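Endonuclease 2 (PDB 4CXP) cleaves RNA and single-stranded DNA, and less readily double-stranded DNA, into 5'-phosphorylated products with the help of three divalent metal ions. Local coordinates at residues 6-11 / 175-180; 19-24 / 257-262; 58-63 / 129-134; 87-92 / 116-121. All blocks are in the same frame, centred on the assembly; numbering follows the deposited sequence.

Contact 1 of 4, residues 6-11 / 175-180. With ZN (zinc ion), chain G.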
loop_
_atom_site.group_PDB
_atom_site.type_symbol
_atom_site.label_atom_id
_atom_site.label_comp_id
_atom_site.label_asym_id
_atom_site.label_seq_id
_atom_site.Cartn_x
_atom_site.Cartn_y
_atom_site.Cartn_z
ATOM N N HIS A 6 6.456 2.050 1.076
ATOM C CA HIS A 6 6.612 0.599 1.186
ATOM C C HIS A 6 7.560 0.198 2.300
ATOM O O HIS A 6 7.338 -0.793 2.985
ATOM C CB HIS A 6 7.054 -0.024 -0.138
ATOM C CG HIS A 6 5.972 -0.003 -1.158
ATOM N ND1 HIS A 6 4.884 -0.845 -1.093
ATOM C CD2 HIS A 6 5.755 0.812 -2.209
ATOM C CE1 HIS A 6 4.051 -0.537 -2.077
ATOM N NE2 HIS A 6 4.554 0.462 -2.776
ATOM N N GLU A 7 8.650 0.947 2.467
ATOM C CA GLU A 7 9.585 0.631 3.540
ATOM C C GLU A 7 8.902 0.732 4.898
ATOM O O GLU A 7 9.087 -0.131 5.748
ATOM C CB GLU A 7 10.809 1.543 3.510
ATOM C CG GLU A 7 11.826 1.193 2.453
ATOM C CD GLU A 7 13.014 2.132 2.477
ATOM O OE1 GLU A 7 12.900 3.259 3.013
ATOM O OE2 GLU A 7 14.061 1.756 1.941
ATOM N N ILE A 8 8.134 1.792 5.108
ATOM C CA ILE A 8 7.427 1.976 6.350
ATOM C C ILE A 8 6.474 0.818 6.615
ATOM O O ILE A 8 6.440 0.255 7.712
ATOM C CB ILE A 8 6.687 3.340 6.365
ATOM C CG1 ILE A 8 7.691 4.508 6.420
ATOM C CG2 ILE A 8 5.675 3.413 7.493
ATOM C CD1 ILE A 8 7.111 5.851 6.055
ATOM N N ILE A 9 5.667 0.479 5.611
ATOM C CA ILE A 9 4.701 -0.593 5.758
ATOM C C ILE A 9 5.393 -1.903 6.109
ATOM O O ILE A 9 4.968 -2.619 7.010
ATOM C CB ILE A 9 3.844 -0.691 4.477
ATOM C CG1 ILE A 9 2.882 0.506 4.437
ATOM C CG2 ILE A 9 3.094 -2.012 4.390
ATOM C CD1 ILE A 9 2.135 0.659 3.142
ATOM N N CYS A 10 6.446 -2.229 5.375
ATOM C CA CYS A 10 7.128 -3.486 5.604
ATOM C C CYS A 10 7.904 -3.514 6.922
ATOM O O CYS A 10 8.008 -4.570 7.536
ATOM C CB CYS A 10 8.012 -3.838 4.412
ATOM S SG CYS A 10 7.019 -4.477 3.043
ATOM N N LYS A 11 8.440 -2.379 7.372
ATOM C CA LYS A 11 9.112 -2.311 8.675
ATOM C C LYS A 11 8.114 -2.547 9.804
ATOM O O LYS A 11 8.369 -3.314 10.727
ATOM C CB LYS A 11 9.824 -0.973 8.854
ATOM C CG LYS A 11 11.119 -0.864 8.071
ATOM C CD LYS A 11 11.659 0.555 8.080
ATOM C CE LYS A 11 13.023 0.651 7.430
ATOM N NZ LYS A 11 14.093 0.230 8.367
ATOM N N GLU A 175 13.938 6.550 10.331
ATOM C CA GLU A 175 13.061 5.763 11.224
ATOM C C GLU A 175 12.092 6.578 12.092
ATOM O O GLU A 175 11.315 6.025 12.854
ATOM C CB GLU A 175 13.977 4.989 12.175
ATOM C CG GLU A 175 14.938 4.055 11.474
ATOM C CD GLU A 175 14.229 2.944 10.730
ATOM O OE1 GLU A 175 13.179 2.502 11.201
ATOM O OE2 GLU A 175 14.756 2.491 9.706
ATOM N N GLY A 176 12.136 7.902 11.984
ATOM C CA GLY A 176 11.295 8.718 12.831
ATOM C C GLY A 176 9.808 8.513 12.611
ATOM O O GLY A 176 9.047 8.389 13.553
ATOM N N MET A 177 9.405 8.468 11.360
ATOM C CA MET A 177 7.999 8.273 11.050
ATOM C C MET A 177 7.549 6.858 11.459
ATOM O O MET A 177 6.497 6.694 12.059
ATOM C CB MET A 177 7.705 8.566 9.577
ATOM C CG MET A 177 6.210 8.651 9.278
ATOM S SD MET A 177 5.755 8.882 7.546
ATOM C CE MET A 177 6.564 10.423 7.287
ATOM N N VAL A 178 8.360 5.845 11.169
ATOM C CA VAL A 178 8.059 4.473 11.592
ATOM C C VAL A 178 7.849 4.378 13.078
ATOM O O VAL A 178 6.905 3.760 13.557
ATOM C CB VAL A 178 9.232 3.523 11.283
ATOM C CG1 VAL A 178 9.062 2.154 11.958
ATOM C CG2 VAL A 178 9.302 3.379 9.801
ATOM N N ASP A 179 8.780 4.965 13.823
ATOM C CA ASP A 179 8.726 4.878 15.260
ATOM C C ASP A 179 7.483 5.556 15.806
ATOM O O ASP A 179 6.832 5.064 16.721
ATOM C CB ASP A 179 10.008 5.465 15.873
ATOM C CG ASP A 179 11.255 4.606 15.579
ATOM O OD1 ASP A 179 11.117 3.452 15.130
ATOM O OD2 ASP A 179 12.379 5.114 15.767
ATOM N N ALA A 180 7.107 6.691 15.226
ATOM C CA ALA A 180 5.935 7.415 15.672
ATOM C C ALA A 180 4.647 6.649 15.340
ATOM O O ALA A 180 3.698 6.629 16.131
ATOM C CB ALA A 180 5.913 8.810 15.064
HETATM ZN ZN ZN G . 3.616 1.500 -4.227
HETATM O O HOH W 1 12.176 0.178 11.180
#

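Contact 2 of 4, residues 19-24 / 257-262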
loop_
_atom_site.group_PDB
_atom_site.type_symbol
_atom_site.label_atom_id
_atom_site.label_comp_id
_atom_site.label_asym_id
_atom_site.label_seq_id
_atom_site.Cartn_x
_atom_site.Cartn_y
_atom_site.Cartn_z
ATOM N N GLU A 19 6.012 -15.963 15.573
ATOM C CA GLU A 19 7.228 -16.724 15.367
ATOM C C GLU A 19 7.193 -17.546 14.074
ATOM O O GLU A 19 8.185 -17.585 13.345
ATOM C CB GLU A 19 7.560 -17.559 16.591
ATOM C CG GLU A 19 8.928 -18.230 16.515
ATOM C CD GLU A 19 10.153 -17.319 16.661
ATOM O OE1 GLU A 19 10.059 -16.091 16.723
ATOM O OE2 GLU A 19 11.261 -17.880 16.734
ATOM N N THR A 20 6.068 -18.187 13.767
ATOM C CA THR A 20 6.003 -18.989 12.547
ATOM C C THR A 20 6.143 -18.146 11.282
ATOM O O THR A 20 6.806 -18.546 10.330
ATOM C CB THR A 20 4.757 -19.898 12.485
ATOM O OG1 THR A 20 3.570 -19.165 12.715
ATOM C CG2 THR A 20 4.849 -20.947 13.545
ATOM N N ALA A 21 5.525 -16.971 11.267
ATOM C CA ALA A 21 5.649 -16.094 10.114
ATOM C C ALA A 21 7.050 -15.495 10.041
ATOM O O ALA A 21 7.600 -15.340 8.962
ATOM C CB ALA A 21 4.595 -15.013 10.135
ATOM N N ALA A 22 7.618 -15.119 11.178
ATOM C CA ALA A 22 8.965 -14.561 11.185
ATOM C C ALA A 22 9.960 -15.563 10.600
ATOM O O ALA A 22 10.862 -15.198 9.843
ATOM C CB ALA A 22 9.381 -14.149 12.594
ATOM N N LYS A 23 9.791 -16.833 10.970
ATOM C CA LYS A 23 10.638 -17.905 10.481
ATOM C C LYS A 23 10.482 -18.089 8.970
ATOM O O LYS A 23 11.466 -18.172 8.250
ATOM C CB LYS A 23 10.322 -19.198 11.244
ATOM C CG LYS A 23 11.166 -20.388 10.817
ATOM C CD LYS A 23 11.001 -21.541 11.788
ATOM C CE LYS A 23 11.918 -22.694 11.442
ATOM N NZ LYS A 23 11.411 -23.480 10.285
ATOM N N ALA A 24 9.241 -18.145 8.492
ATOM C CA ALA A 24 8.995 -18.320 7.062
ATOM C C ALA A 24 9.561 -17.165 6.252
ATOM O O ALA A 24 10.154 -17.362 5.186
ATOM C CB ALA A 24 7.509 -18.486 6.791
ATOM N N THR A 257 -2.001 -10.740 7.913
ATOM C CA THR A 257 -2.191 -11.655 6.797
ATOM C C THR A 257 -1.076 -12.706 6.752
ATOM O O THR A 257 -1.364 -13.898 6.627
ATOM C CB THR A 257 -2.322 -10.870 5.488
ATOM O OG1 THR A 257 -3.414 -9.958 5.594
ATOM C CG2 THR A 257 -2.540 -11.783 4.328
ATOM N N LEU A 258 0.177 -12.284 6.861
ATOM C CA LEU A 258 1.277 -13.236 6.898
ATOM C C LEU A 258 1.165 -14.173 8.099
ATOM O O LEU A 258 1.450 -15.369 7.993
ATOM C CB LEU A 258 2.629 -12.534 6.891
ATOM C CG LEU A 258 2.944 -11.716 5.621
ATOM C CD1 LEU A 258 4.283 -11.021 5.754
ATOM C CD2 LEU A 258 2.914 -12.564 4.362
ATOM N N ASN A 259 0.741 -13.647 9.245
ATOM C CA ASN A 259 0.563 -14.498 10.407
ATOM C C ASN A 259 -0.488 -15.579 10.161
ATOM O O ASN A 259 -0.300 -16.738 10.520
ATOM C CB ASN A 259 0.206 -13.669 11.642
ATOM C CG ASN A 259 1.397 -12.901 12.187
ATOM O OD1 ASN A 259 2.542 -13.184 11.860
ATOM N ND2 ASN A 259 1.129 -11.924 13.027
ATOM N N ARG A 260 -1.596 -15.210 9.533
ATOM C CA ARG A 260 -2.616 -16.206 9.189
ATOM C C ARG A 260 -2.087 -17.215 8.182
ATOM O O ARG A 260 -2.338 -18.408 8.322
ATOM C CB ARG A 260 -3.851 -15.518 8.634
ATOM C CG ARG A 260 -4.738 -14.907 9.685
ATOM C CD ARG A 260 -6.072 -14.396 9.146
ATOM N NE ARG A 260 -5.927 -13.288 8.202
ATOM C CZ ARG A 260 -5.903 -12.001 8.508
ATOM N NH1 ARG A 260 -6.079 -11.583 9.762
ATOM N NH2 ARG A 260 -5.756 -11.124 7.527
ATOM N N ILE A 261 -1.395 -16.751 7.149
ATOM C CA ILE A 261 -0.889 -17.621 6.089
ATOM C C ILE A 261 0.061 -18.675 6.630
ATOM O O ILE A 261 -0.045 -19.846 6.288
ATOM C CB ILE A 261 -0.125 -16.787 5.025
ATOM C CG1 ILE A 261 -1.104 -15.990 4.175
ATOM C CG2 ILE A 261 0.734 -17.673 4.134
ATOM C CD1 ILE A 261 -0.416 -14.926 3.347
ATOM N N PHE A 262 1.012 -18.243 7.441
ATOM C CA PHE A 262 2.085 -19.127 7.878
ATOM C C PHE A 262 1.757 -19.882 9.158
ATOM O O PHE A 262 2.528 -20.752 9.551
ATOM C CB PHE A 262 3.376 -18.343 8.031
ATOM C CG PHE A 262 3.921 -17.812 6.724
ATOM C CD1 PHE A 262 4.193 -18.670 5.661
ATOM C CD2 PHE A 262 4.201 -16.471 6.563
ATOM C CE1 PHE A 262 4.708 -18.176 4.475
ATOM C CE2 PHE A 262 4.736 -15.988 5.383
ATOM C CZ PHE A 262 4.968 -16.833 4.335
HETATM O O HOH W 2 2.313 -17.449 11.297
#

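Contact 3 of 4, residues 58-63 / 129-134. With ZN (zinc ion), chain E; ZN (zinc ion), chain F.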
loop_
_atom_site.group_PDB
_atom_site.type_symbol
_atom_site.label_atom_id
_atom_site.label_comp_id
_atom_site.label_asym_id
_atom_site.label_seq_id
_atom_site.Cartn_x
_atom_site.Cartn_y
_atom_site.Cartn_z
ATOM N N HIS A 58 -0.968 -3.644 -9.659
ATOM C CA HIS A 58 -0.630 -2.667 -8.622
ATOM C C HIS A 58 -1.803 -1.789 -8.219
ATOM O O HIS A 58 -1.696 -1.062 -7.230
ATOM C CB HIS A 58 0.528 -1.776 -9.073
ATOM C CG HIS A 58 1.813 -2.520 -9.219
ATOM N ND1 HIS A 58 2.903 -2.288 -8.421
ATOM C CD2 HIS A 58 2.142 -3.540 -10.049
ATOM C CE1 HIS A 58 3.858 -3.138 -8.766
ATOM N NE2 HIS A 58 3.423 -3.910 -9.749
ATOM N N TYR A 59 -2.919 -1.817 -8.951
ATOM C CA TYR A 59 -3.976 -0.849 -8.717
ATOM C C TYR A 59 -5.333 -1.435 -9.071
ATOM O O TYR A 59 -5.447 -2.575 -9.543
ATOM C CB TYR A 59 -3.675 0.462 -9.496
ATOM C CG TYR A 59 -3.538 0.220 -10.980
ATOM C CD1 TYR A 59 -4.660 0.132 -11.811
ATOM C CD2 TYR A 59 -2.293 0.035 -11.557
ATOM C CE1 TYR A 59 -4.521 -0.123 -13.166
ATOM C CE2 TYR A 59 -2.162 -0.228 -12.903
ATOM C CZ TYR A 59 -3.275 -0.304 -13.708
ATOM O OH TYR A 59 -3.126 -0.575 -15.048
ATOM N N ILE A 60 -6.368 -0.623 -8.830
ATOM C CA ILE A 60 -7.747 -0.872 -9.242
ATOM C C ILE A 60 -8.244 0.413 -9.886
ATOM O O ILE A 60 -8.121 1.483 -9.296
ATOM C CB ILE A 60 -8.665 -1.218 -8.060
ATOM C CG1 ILE A 60 -8.238 -2.524 -7.419
ATOM C CG2 ILE A 60 -10.100 -1.303 -8.513
ATOM C CD1 ILE A 60 -8.777 -2.773 -6.036
ATOM N N ASN A 61 -8.836 0.287 -11.074
ATOM C CA ASN A 61 -9.540 1.375 -11.739
ATOM C C ASN A 61 -11.028 1.290 -11.445
ATOM O O ASN A 61 -11.640 0.247 -11.660
ATOM C CB ASN A 61 -9.377 1.264 -13.257
ATOM C CG ASN A 61 -8.029 1.713 -13.748
ATOM O OD1 ASN A 61 -7.431 2.629 -13.199
ATOM N ND2 ASN A 61 -7.553 1.085 -14.812
ATOM N N THR A 62 -11.619 2.388 -10.997
ATOM C CA THR A 62 -13.043 2.453 -10.692
ATOM C C THR A 62 -13.724 3.501 -11.575
ATOM O O THR A 62 -13.079 4.376 -12.167
ATOM C CB THR A 62 -13.298 2.915 -9.247
ATOM O OG1 THR A 62 -12.899 4.288 -9.097
ATOM C CG2 THR A 62 -12.573 2.066 -8.260
ATOM N N PRO A 63 -15.061 3.457 -11.624
ATOM C CA PRO A 63 -15.840 4.560 -12.210
ATOM C C PRO A 63 -15.637 5.855 -11.410
ATOM O O PRO A 63 -15.078 5.823 -10.315
ATOM C CB PRO A 63 -17.285 4.060 -12.130
ATOM C CG PRO A 63 -17.176 2.568 -11.964
ATOM C CD PRO A 63 -15.923 2.354 -11.171
ATOM N N LEU A 129 -5.037 6.545 -4.013
ATOM C CA LEU A 129 -5.062 6.722 -5.462
ATOM C C LEU A 129 -4.630 5.504 -6.258
ATOM O O LEU A 129 -4.625 5.555 -7.464
ATOM C CB LEU A 129 -4.330 7.984 -5.885
ATOM C CG LEU A 129 -5.012 9.286 -5.464
ATOM C CD1 LEU A 129 -4.182 10.477 -5.876
ATOM C CD2 LEU A 129 -6.400 9.417 -6.040
ATOM N N HIS A 130 -4.342 4.390 -5.582
ATOM C CA HIS A 130 -4.261 3.084 -6.236
ATOM C C HIS A 130 -5.619 2.389 -6.342
ATOM O O HIS A 130 -5.681 1.324 -6.924
ATOM C CB HIS A 130 -3.237 2.177 -5.551
ATOM C CG HIS A 130 -1.837 2.460 -5.981
ATOM N ND1 HIS A 130 -1.042 1.523 -6.582
ATOM C CD2 HIS A 130 -1.107 3.602 -5.963
ATOM C CE1 HIS A 130 0.109 2.071 -6.917
ATOM N NE2 HIS A 130 0.101 3.338 -6.552
ATOM N N VAL A 131 -6.677 2.992 -5.800
ATOM C CA VAL A 131 -8.047 2.471 -5.942
ATOM C C VAL A 131 -8.876 3.706 -6.279
ATOM O O VAL A 131 -9.505 4.346 -5.404
ATOM C CB VAL A 131 -8.583 1.768 -4.678
ATOM C CG1 VAL A 131 -9.956 1.173 -4.955
ATOM C CG2 VAL A 131 -7.599 0.714 -4.197
ATOM N N SER A 132 -8.779 4.127 -7.544
ATOM C CA SER A 132 -9.350 5.395 -7.943
ATOM C C SER A 132 -9.640 5.408 -9.424
ATOM O O SER A 132 -9.756 4.339 -10.064
ATOM C CB SER A 132 -8.468 6.541 -7.450
ATOM O OG SER A 132 -7.292 6.660 -8.189
ATOM N N TYR A 133 -9.882 6.605 -9.958
ATOM C CA TYR A 133 -10.654 6.689 -11.172
ATOM C C TYR A 133 -9.847 6.301 -12.387
ATOM O O TYR A 133 -8.775 6.872 -12.675
ATOM C CB TYR A 133 -11.185 8.089 -11.409
ATOM C CG TYR A 133 -12.115 8.671 -10.372
ATOM C CD1 TYR A 133 -12.659 7.908 -9.314
ATOM C CD2 TYR A 133 -12.505 9.992 -10.478
ATOM C CE1 TYR A 133 -13.525 8.484 -8.406
ATOM C CE2 TYR A 133 -13.380 10.555 -9.572
ATOM C CZ TYR A 133 -13.886 9.801 -8.537
ATOM O OH TYR A 133 -14.750 10.386 -7.646
ATOM N N ALA A 134 -10.447 5.446 -13.208
ATOM C CA ALA A 134 -9.885 5.177 -14.517
ATOM C C ALA A 134 -9.728 6.464 -15.343
ATOM O O ALA A 134 -8.763 6.614 -16.095
ATOM C CB ALA A 134 -10.801 4.234 -15.283
HETATM ZN ZN ZN E . 3.445 -0.711 -6.997
HETATM ZN ZN ZN F . 1.545 4.700 -7.315
HETATM O O HOH W 3 1.968 4.286 -9.318
#

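Contact 4 of 4, residues 87-92 / 116-121. With ZN (zinc ion), chain E; NAG (2-acetamido-2-deoxy-beta-D-glucopyranose), chain B.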
loop_
_atom_site.group_PDB
_atom_site.type_symbol
_atom_site.label_atom_id
_atom_site.label_comp_id
_atom_site.label_asym_id
_atom_site.label_seq_id
_atom_site.Cartn_x
_atom_site.Cartn_y
_atom_site.Cartn_z
ATOM N N GLY A 87 -7.186 -8.843 -6.631
ATOM C CA GLY A 87 -7.016 -10.170 -7.189
ATOM C C GLY A 87 -5.607 -10.707 -7.004
ATOM O O GLY A 87 -5.418 -11.895 -6.742
ATOM N N ALA A 88 -4.613 -9.834 -7.105
ATOM C CA ALA A 88 -3.228 -10.233 -6.882
ATOM C C ALA A 88 -3.014 -10.650 -5.431
ATOM O O ALA A 88 -2.337 -11.635 -5.155
ATOM C CB ALA A 88 -2.285 -9.120 -7.263
ATOM N N ILE A 89 -3.589 -9.902 -4.492
ATOM C CA ILE A 89 -3.445 -10.283 -3.092
ATOM C C ILE A 89 -4.066 -11.664 -2.849
ATOM O O ILE A 89 -3.461 -12.494 -2.197
ATOM C CB ILE A 89 -4.006 -9.200 -2.167
ATOM C CG1 ILE A 89 -3.076 -7.977 -2.191
ATOM C CG2 ILE A 89 -4.187 -9.708 -0.745
ATOM C CD1 ILE A 89 -3.675 -6.724 -1.585
ATOM N N TYR A 90 -5.256 -11.914 -3.380
ATOM C CA TYR A 90 -5.827 -13.247 -3.241
ATOM C C TYR A 90 -4.904 -14.316 -3.825
ATOM O O TYR A 90 -4.692 -15.362 -3.211
ATOM C CB TYR A 90 -7.187 -13.319 -3.914
ATOM C CG TYR A 90 -8.334 -12.612 -3.205
ATOM C CD1 TYR A 90 -8.648 -12.874 -1.881
ATOM C CD2 TYR A 90 -9.133 -11.718 -3.896
ATOM C CE1 TYR A 90 -9.746 -12.281 -1.280
ATOM C CE2 TYR A 90 -10.223 -11.110 -3.301
ATOM C CZ TYR A 90 -10.534 -11.398 -1.990
ATOM O OH TYR A 90 -11.625 -10.799 -1.381
ATOM N N ASN A 91 -4.354 -14.047 -5.001
ATOM C CA ASN A 91 -3.489 -15.010 -5.696
ATOM C C ASN A 91 -2.272 -15.375 -4.884
ATOM O O ASN A 91 -1.992 -16.559 -4.641
ATOM C CB ASN A 91 -3.030 -14.364 -6.976
ATOM C CG ASN A 91 -2.251 -15.243 -7.900
ATOM O OD1 ASN A 91 -2.349 -16.475 -7.899
ATOM N ND2 ASN A 91 -1.457 -14.576 -8.736
ATOM N N TYR A 92 -1.516 -14.360 -4.480
ATOM C CA TYR A 92 -0.242 -14.611 -3.833
ATOM C C TYR A 92 -0.410 -15.091 -2.402
ATOM O O TYR A 92 0.406 -15.893 -1.928
ATOM C CB TYR A 92 0.689 -13.398 -3.997
ATOM C CG TYR A 92 1.082 -13.186 -5.442
ATOM C CD1 TYR A 92 1.883 -14.109 -6.082
ATOM C CD2 TYR A 92 0.617 -12.115 -6.185
ATOM C CE1 TYR A 92 2.206 -13.967 -7.416
ATOM C CE2 TYR A 92 0.933 -11.968 -7.519
ATOM C CZ TYR A 92 1.734 -12.894 -8.132
ATOM O OH TYR A 92 2.018 -12.733 -9.460
ATOM N N LEU A 116 7.183 -11.315 -1.885
ATOM C CA LEU A 116 7.506 -9.955 -2.278
ATOM C C LEU A 116 6.327 -9.264 -2.946
ATOM O O LEU A 116 6.110 -8.066 -2.747
ATOM C CB LEU A 116 8.754 -9.939 -3.168
ATOM C CG LEU A 116 10.026 -10.500 -2.523
ATOM C CD1 LEU A 116 11.182 -10.367 -3.486
ATOM C CD2 LEU A 116 10.352 -9.819 -1.192
ATOM N N PHE A 117 5.563 -10.009 -3.729
ATOM C CA PHE A 117 4.357 -9.465 -4.331
ATOM C C PHE A 117 3.301 -9.153 -3.266
ATOM O O PHE A 117 2.737 -8.073 -3.266
ATOM C CB PHE A 117 3.767 -10.438 -5.362
ATOM C CG PHE A 117 4.405 -10.398 -6.730
ATOM C CD1 PHE A 117 4.542 -9.206 -7.429
ATOM C CD2 PHE A 117 4.805 -11.581 -7.355
ATOM C CE1 PHE A 117 5.052 -9.187 -8.712
ATOM C CE2 PHE A 117 5.318 -11.564 -8.638
ATOM C CZ PHE A 117 5.444 -10.374 -9.319
ATOM N N VAL A 118 3.021 -10.081 -2.354
ATOM C CA VAL A 118 1.975 -9.790 -1.419
ATOM C C VAL A 118 2.377 -8.613 -0.503
ATOM O O VAL A 118 1.522 -7.802 -0.142
ATOM C CB VAL A 118 1.531 -11.073 -0.706
ATOM C CG1 VAL A 118 2.440 -11.396 0.456
ATOM C CG2 VAL A 118 0.092 -10.950 -0.281
ATOM N N SER A 119 3.657 -8.501 -0.163
ATOM C CA SER A 119 4.116 -7.423 0.685
ATOM C C SER A 119 3.929 -6.077 -0.007
ATOM O O SER A 119 3.426 -5.124 0.581
ATOM C CB SER A 119 5.573 -7.656 1.073
ATOM O OG SER A 119 5.682 -8.834 1.871
ATOM N N HIS A 120 4.334 -5.993 -1.258
ATOM C CA HIS A 120 4.179 -4.764 -2.018
ATOM C C HIS A 120 2.703 -4.444 -2.267
ATOM O O HIS A 120 2.278 -3.304 -2.095
ATOM C CB HIS A 120 4.908 -4.891 -3.364
ATOM C CG HIS A 120 4.893 -3.638 -4.165
ATOM N ND1 HIS A 120 5.868 -2.678 -4.053
ATOM C CD2 HIS A 120 4.030 -3.190 -5.105
ATOM C CE1 HIS A 120 5.592 -1.683 -4.881
ATOM N NE2 HIS A 120 4.488 -1.973 -5.543
ATOM N N PHE A 121 1.934 -5.433 -2.699
ATOM C CA PHE A 121 0.535 -5.194 -3.046
ATOM C C PHE A 121 -0.326 -4.875 -1.827
ATOM O O PHE A 121 -1.244 -4.061 -1.936
ATOM C CB PHE A 121 -0.024 -6.376 -3.843
ATOM C CG PHE A 121 0.605 -6.550 -5.208
ATOM C CD1 PHE A 121 0.997 -5.473 -5.971
ATOM C CD2 PHE A 121 0.773 -7.818 -5.733
ATOM C CE1 PHE A 121 1.569 -5.658 -7.217
ATOM C CE2 PHE A 121 1.344 -8.007 -6.980
ATOM C CZ PHE A 121 1.745 -6.920 -7.718
HETATM ZN ZN ZN E . 3.445 -0.711 -6.997
HETATM C C1 NAG B . -0.761 -15.162 -9.866
HETATM C C2 NAG B . -1.011 -14.144 -11.019
HETATM C C3 NAG B . -0.533 -14.753 -12.330
HETATM C C4 NAG B . 0.919 -15.207 -12.183
HETATM C C5 NAG B . 1.129 -16.026 -10.909
HETATM C C6 NAG B . 2.597 -16.253 -10.603
HETATM C C7 NAG B . -2.927 -12.697 -10.469
HETATM C C8 NAG B . -4.366 -12.380 -10.699
HETATM N N2 NAG B . -2.402 -13.718 -11.155
HETATM O O3 NAG B . -0.714 -13.813 -13.397
HETATM O O4 NAG B . 1.337 -16.063 -13.229
HETATM O O5 NAG B . 0.590 -15.409 -9.756
HETATM O O6 NAG B . 3.253 -15.001 -10.530
HETATM O O7 NAG B . -2.253 -12.045 -9.660
#

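Contact 1 of 4, residues 6-11 / 175-180
Lys11 runs extended through CE and then bends at its last torsion (chi4 -81°), while Glu175 folds its CD back at chi2 (-64°); the ammonium and the carboxylate thus meet with the two side chains crossing at about a right angle. Lys11 donates from NZ to the syn lone pair of Glu175 OE2, a salt bridge of 2.7 Å. A water donates to Glu175 OE1 and accepts a weak, long bond from Lys11 NZ. An alanine in place of Glu175 would probably leave the Lys11 ammonium without its charged mate and its end freer to swing. Next to the salt bridge the packing is apolar: Ile8 CG1 lies 3.9 Å from Val178 CG2 as the two side chains slide past each other, and Ile8 CD1 comes within 3.6 Å of Met177 SD. Lys11, Met177 and Val178 are each described in one of two modelled conformers. His6, farther from helix 176-187, binds zinc together with Trp1 and Asp124. The axes of the two short helical segments come within 9.9 Å and cross at -40°. Helix 233-262 flanks both partners, with Leu247 against Ile8 and Tyr244 against Met177.

Contact 2 of 4, residues 19-24 / 257-262
Ala24 and Ala21 of helix 19-28 meet Phe262 in an orthogonal helix packing, the axes of the short segments at 90° and 8.2 Å apart, a closeness consistent with the alanines on one side. The tight part is the Phe262 ring. Ala24 CB sits over its centre in a CH-pi contact, 3.5 Å from the centroid, and Ile261 CG2 lies over the opposite face nearer the rim. Beside it Ala21 CB touches Phe262 CD2 at 3.9 Å. Leu96 of helix 85-96 also packs on Phe262. The looser side lies at exposed Thr20, where a water spans the helices, 2.6 Å from Thr20 OG1 and 2.8 Å from Asn259 O. This joins the first turn of helix 19-28 to the end of helix 233-262, a segment belonging to the propeptide that is removed in the mature form. The Asn259 amide binds the turn before helix 19-28: OD1 accepts from Asp18 N and ND2 donates to Arg16 O, while Asn259 OD1 also comes to 3.2 Å from Ala21 CB.

Contact 3 of 4, residues 58-63 / 129-134
His58 O receives the ND1-H of His130 in a nearly straight bond of 2.7 Å (173° at the hydrogen). The oxygen lies in the plane of the imidazole, at its edge, whereas ND1 stands well above the plane of the His58 carbonyl. The other nitrogen of the His130 ring, NE2, binds a zinc ion 2.1 Å away. His58 binds a different zinc through ND1, at 2.2 Å. Beyond the histidines the two segments form a two-stranded parallel sheet, strands 60-62 and 131-133, with the alternating bonds of that pairing. Ile60 N donates to His130 O at 2.8 Å, and Ile60 O accepts from Ser132 N at 3.2 Å. Thr62 N then bonds Ser132 O, and Ala134 N bonds Thr62 O. On one face Ile60 and Val131 lie side by side, pointing the same way, Ile60 CD1 to Val131 CG2 4.1 Å. Farther along, Thr62 OG1 donates to Pro63 O and touches the edge of the Tyr133 ring, 3.6 Å from Tyr133 CD1. The chemistry implies a second-shell role for the His58 carbonyl: it probably fixes the rotation of the His130 ring and helps hold NE2 toward the metal shared with His154 and Asp158, while His58 itself joins Asp45, His120 and Asp124 at the other ion.

Contact 4 of 4, residues 87-92 / 116-121
Segments 87-92 and 116-121, on helices 85-96 and 111-124, run roughly antiparallel, their axes 9.0 Å apart and N-to-C directions at 147°, with Ile89 and Val118 having the nearest CA atoms. Tyr92 carries much of the contact. Its CG is anti to the carbonyl carbon (chi1 -66°), and its ring forms an offset stack on Phe117, centroids 4.6 Å apart and planes at 26°. Phe117 CB and CD2 both lie over one Tyr92 face, Phe117 CD2 only 3.4 Å from Tyr92 CZ; the opposite face has Asn91 ND2 above its rim. That nitrogen carries the N-linked sugar, whose O6 lies in the Tyr92 ring plane and shares a 2.8 Å hydrogen bond with Tyr92 OH. An alanine at Tyr92 would probably open a gap beside Phe117 and leave the sugar O6 without this partner. Nearer the active site, Phe121 turns an edge to Tyr92 CE2, while Phe121 CD2 meets Ala88 CB at 3.7 Å. Ile89 slides past in the opposite direction, its CG1 3.8 Å from Phe121 CB. Around the pair, Leu258 of helix 233-262 packs on Val118, Pro206 of helix 206-221 touches Ile89, and His58, just before strand 60-62, meets Phe121 edge-to-face and shares a zinc with His120.

How the contacts relate
Contact 4 is central: it touches each of the other three, its centre about 20, 15 and 16 Å from the centres of contacts 1, 2 and 3. Along the chain, residues 6-11 and 19-24 come first and their partners, 175-180 and 257-262, last, so contacts 1 and 2 interlock and both enclose contact 3, which encloses contact 4. Helix 111-124 leads directly toward strand 131-133, and His120 meets both His6, from contact 1, and His58, from contact 3. The N-terminal helix, the inner helix pair and the short parallel sheet thereby converge on the zinc cluster, whereas contact 2, touching contact 4 through Leu258 on Val118, joins the second helix to the C-terminal end of helix 233-262.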